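Side-chain contact in caltubin, EF-hand (Lymnaea stagnalis, PDB 6VAN), which probably works as an EF-hand calcium-binding protein, its metal sites holding strontium in this crystal: residues Gln119-Ser124 / Lys139-Pro144. Sequence-based numbering, arbitrary orientation.
Sequences QGYYMS and KTLYSP. With SR (strontium ion), chain I; SR (strontium ion), chain H; EDO (1,2-ethanediol), chain K.
Tyr121 turns its ring away from its own backbone N (chi1 170°) and stretches it across to Leu141, which, with CG anti to its carbonyl carbon (chi1 -65°), sets its two methyls against Tyr121 and Tyr122. Tyr121 OH donates to Leu141 O at 2.5 Å, so short that its exact length is doubtful, since the ring was modelled in two conformers. The carbonyl oxygen sits at the ring's edge, near its plane; seen from the acceptor, the hydroxyl in this conformer is well bent from the C=O direction and stands 26° out of the carbonyl plane. Behind this polar end the packing is apolar. Leu141 CD2 rests 3.7 Å from Tyr121 CE1 and also comes close to the Tyr121 backbone oxygen, which accepts a bond from Ser124 OG at 2.7 Å. The other branch, Leu141 CD1, meets Tyr122 CD1 at 3.8 Å, the two side chains crossing at about a right angle. Leu141 is thus the buried piece, packed against both tyrosines, one methyl to each, and touching Ala125 and Leu133 as well, whereas Tyr122 continues onto Leu100 of helix 97-106. Cut back to alanine, Leu141 would lack both methyls, which is likely to open a gap beside Tyr121 CE1 and Tyr122 CD1 and let the Tyr122 ring shift. The contact joins the end of helix 111-122 to the chain following helix 135-138, closing the two flanks of a helix-loop-helix whose loop, Asp126 to Glu137, binds strontium: the packing of entering and exiting segments in an EF-hand.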
ATOM      1  N   GLN A 119       5.322   3.870 -16.202  1.00 10.90           N
ATOM      2  CA  GLN A 119       5.498   3.534 -17.637  1.00 12.53           C
ATOM      3  C   GLN A 119       6.661   2.586 -17.819  1.00 13.42           C
ATOM      4  O   GLN A 119       6.658   1.831 -18.815  1.00 17.39           O
ATOM      5  CB  GLN A 119       5.712   4.780 -18.479  1.00 13.60           C
ATOM      6  CG  GLN A 119       4.468   5.628 -18.525  1.00 15.43           C
ATOM      7  CD  GLN A 119       4.646   6.821 -19.417  1.00 17.64           C
ATOM      8  OE1 GLN A 119       5.770   7.315 -19.602  1.00 21.26           O
ATOM      9  NE2 GLN A 119       3.529   7.315 -19.932  1.00 20.25           N
ATOM     10  N   GLY A 120       7.626   2.600 -16.921  1.00 12.59           N
ATOM     11  CA  GLY A 120       8.751   1.670 -17.019  1.00 13.16           C
ATOM     12  C   GLY A 120       8.361   0.393 -16.334  1.00 14.16           C
ATOM     13  O   GLY A 120       7.759  -0.523 -16.967  1.00 15.37           O
ATOM     14  N   TYR A 121       8.589   0.345 -15.034  0.60 13.88           N
ATOM     15  CA  TYR A 121       8.505  -0.871 -14.187  0.60 13.98           C
ATOM     16  C   TYR A 121       7.083  -1.446 -14.198  0.60 11.73           C
ATOM     17  O   TYR A 121       6.919  -2.653 -14.422  0.60 11.17           O
ATOM     18  CB  TYR A 121       8.992  -0.520 -12.787  0.60 15.13           C
ATOM     19  CG  TYR A 121       8.773  -1.534 -11.691  0.60 16.85           C
ATOM     20  CD1 TYR A 121       8.998  -2.887 -11.871  0.60 17.53           C
ATOM     21  CD2 TYR A 121       8.414  -1.099 -10.430  0.60 18.36           C
ATOM     22  CE1 TYR A 121       8.823  -3.792 -10.827  0.60 18.00           C
ATOM     23  CE2 TYR A 121       8.248  -1.979  -9.378  0.60 18.95           C
ATOM     24  CZ  TYR A 121       8.436  -3.332  -9.576  0.60 18.15           C
ATOM     25  OH  TYR A 121       8.270  -4.167  -8.508  0.60 18.38           O
ATOM     26  N   TYR A 122       6.073  -0.659 -13.900  1.00 10.79           N
ATOM     27  CA  TYR A 122       4.721  -1.248 -13.733  1.00 10.94           C
ATOM     28  C   TYR A 122       4.179  -1.777 -15.055  1.00 11.06           C
ATOM     29  O   TYR A 122       3.660  -2.915 -15.103  1.00 11.28           O
ATOM     30  CB  TYR A 122       3.756  -0.289 -13.064  1.00 10.74           C
ATOM     31  CG  TYR A 122       4.051   0.014 -11.618  1.00 11.06           C
ATOM     32  CD1 TYR A 122       5.046  -0.637 -10.901  1.00 12.56           C
ATOM     33  CD2 TYR A 122       3.317   0.975 -10.963  1.00 11.77           C
ATOM     34  CE1 TYR A 122       5.294  -0.343  -9.576  1.00 13.48           C
ATOM     35  CE2 TYR A 122       3.541   1.265  -9.634  1.00 12.08           C
ATOM     36  CZ  TYR A 122       4.518   0.593  -8.936  1.00 13.16           C
ATOM     37  OH  TYR A 122       4.725   0.831  -7.603  1.00 16.19           O
HETATM   38  N   MSE A 123       4.312  -1.002 -16.135  0.50 11.28           N
HETATM   39  CA  MSE A 123       3.754  -1.408 -17.424  0.50 11.80           C
HETATM   40  C   MSE A 123       4.577  -2.535 -18.042  0.50 11.80           C
HETATM   41  O   MSE A 123       4.103  -3.190 -18.965  0.50 11.70           O
HETATM   42  CB  MSE A 123       3.647  -0.231 -18.394  0.50 12.83           C
HETATM   43  CG  MSE A 123       2.521   0.723 -18.069  0.50 13.18           C
HETATM   44 SE   MSE A 123       0.722  -0.110 -17.903  0.50 15.34          SE
HETATM   45  CE  MSE A 123       0.261  -0.080 -15.974  0.50 16.05           C
ATOM     46  N   SER A 124       5.768  -2.816 -17.523  1.00 11.77           N
ATOM     47  CA  SER A 124       6.532  -3.974 -18.007  1.00 12.45           C
ATOM     48  C   SER A 124       5.722  -5.268 -17.754  1.00 12.94           C
ATOM     49  O   SER A 124       6.004  -6.309 -18.431  1.00 15.11           O
ATOM     50  CB  SER A 124       7.906  -4.075 -17.397  1.00 12.86           C
ATOM     51  OG  SER A 124       7.888  -4.528 -16.067  1.00 15.22           O
ATOM     52  N   LYS A 139       0.685  -8.925  -9.770  1.00 11.04           N
ATOM     53  CA  LYS A 139       1.403  -9.744  -8.760  1.00 12.43           C
ATOM     54  C   LYS A 139       2.815 -10.061  -9.228  1.00 11.50           C
ATOM     55  O   LYS A 139       3.674 -10.316  -8.361  1.00 11.35           O
ATOM     56  CB  LYS A 139       0.642 -11.046  -8.472  1.00 14.10           C
ATOM     57  CG  LYS A 139       0.636 -12.021  -9.627  1.00 15.75           C
ATOM     58  CD  LYS A 139      -0.216 -13.254  -9.409  1.00 18.16           C
ATOM     59  CE  LYS A 139       0.099 -14.279 -10.478  1.00 19.29           C
ATOM     60  NZ  LYS A 139      -0.938 -15.322 -10.579  1.00 21.85           N
ATOM     61  N   THR A 140       3.075 -10.046 -10.525  1.00 11.15           N
ATOM     62  CA  THR A 140       4.407 -10.398 -11.034  1.00 11.73           C
ATOM     63  C   THR A 140       5.413  -9.316 -10.652  1.00 11.80           C
ATOM     64  O   THR A 140       6.629  -9.595 -10.693  1.00 13.19           O
ATOM     65  CB  THR A 140       4.449 -10.589 -12.552  1.00 12.29           C
ATOM     66  OG1 THR A 140       4.264  -9.362 -13.240  1.00 13.54           O
ATOM     67  CG2 THR A 140       3.437 -11.598 -13.044  1.00 13.48           C
ATOM     68  N   LEU A 141       4.963  -8.129 -10.255  1.00 11.16           N
ATOM     69  CA  LEU A 141       5.899  -7.018  -9.941  1.00 11.12           C
ATOM     70  C   LEU A 141       6.619  -7.308  -8.632  1.00 11.43           C
ATOM     71  O   LEU A 141       7.596  -6.619  -8.348  1.00 12.76           O
ATOM     72  CB  LEU A 141       5.119  -5.719  -9.884  1.00 11.05           C
ATOM     73  CG  LEU A 141       4.506  -5.271 -11.202  1.00 12.04           C
ATOM     74  CD1 LEU A 141       3.552  -4.112 -10.964  1.00 12.86           C
ATOM     75  CD2 LEU A 141       5.564  -4.907 -12.231  1.00 12.60           C
ATOM     76  N   TYR A 142       6.168  -8.299  -7.866  1.00 11.49           N
ATOM     77  CA  TYR A 142       6.819  -8.655  -6.594  1.00 11.79           C
ATOM     78  C   TYR A 142       7.975  -9.628  -6.789  1.00 12.88           C
ATOM     79  O   TYR A 142       8.660  -9.860  -5.794  1.00 14.48           O
ATOM     80  CB  TYR A 142       5.786  -9.203  -5.625  1.00 11.59           C
ATOM     81  CG  TYR A 142       4.935  -8.103  -5.058  1.00 12.09           C
ATOM     82  CD1 TYR A 142       5.378  -7.367  -3.987  1.00 12.85           C
ATOM     83  CD2 TYR A 142       3.723  -7.750  -5.639  1.00 12.30           C
ATOM     84  CE1 TYR A 142       4.611  -6.329  -3.470  1.00 13.18           C
ATOM     85  CE2 TYR A 142       2.936  -6.739  -5.127  1.00 12.49           C
ATOM     86  CZ  TYR A 142       3.383  -6.028  -4.030  1.00 12.98           C
ATOM     87  OH  TYR A 142       2.632  -4.990  -3.552  1.00 14.13           O
ATOM     88  N   SER A 143       8.235 -10.102  -7.992  1.00 13.29           N
ATOM     89  CA  SER A 143       9.320 -11.092  -8.228  1.00 15.16           C
ATOM     90  C   SER A 143      10.090 -10.767  -9.503  1.00 16.50           C
ATOM     91  O   SER A 143      10.262 -11.647 -10.354  1.00 17.24           O
ATOM     92  CB  SER A 143       8.742 -12.465  -8.262  1.00 15.45           C
ATOM     93  OG  SER A 143       7.904 -12.618  -9.387  1.00 17.06           O
ATOM     94  N   PRO A 144      10.652  -9.538  -9.645  1.00 16.84           N
ATOM     95  CA  PRO A 144      11.465  -9.206 -10.820  1.00 18.43           C
ATOM     96  C   PRO A 144      12.764 -10.025 -10.921  1.00 20.58           C
ATOM     97  O   PRO A 144      13.343 -10.173 -12.000  1.00 27.24           O
ATOM     98  CB  PRO A 144      11.851  -7.737 -10.601  1.00 18.54           C
ATOM     99  CG  PRO A 144      11.816  -7.568  -9.121  1.00 17.26           C
ATOM    100  CD  PRO A 144      10.665  -8.442  -8.655  1.00 16.26           C
ATOM    101  OXT PRO A 144      13.267 -10.538  -9.931  1.00 24.83           O
TER
HETATM  102 SR    SR I 207       9.064 -13.394 -11.561  1.00 21.98          SR
HETATM  103 SR    SR H 206       7.659   1.227 -21.347  1.00 65.73          SR
HETATM  104  C1  EDO K 209       4.316 -14.264  -8.040  1.00 21.88           C
HETATM  105  O1  EDO K 209       5.223 -14.993  -8.868  1.00 24.82           O
HETATM  106  C2  EDO K 209       4.991 -13.241  -7.239  1.00 19.85           C
HETATM  107  O2  EDO K 209       5.583 -12.213  -8.037  1.00 19.23           O
HETATM  108  O   HOH W   1       7.729  -0.833 -19.790  1.00 23.26           O
HETATM  109  O   HOH W   2       8.047 -11.234 -12.382  1.00 21.13           O
HETATM  110  O   HOH W   3       5.132   1.818 -21.164  1.00 30.70           O
HETATM  111  O   HOH W   4       6.204 -13.830 -11.342  1.00 31.42           O
HETATM  112  O   HOH W   5      10.698 -12.591 -13.385  1.00 40.18           O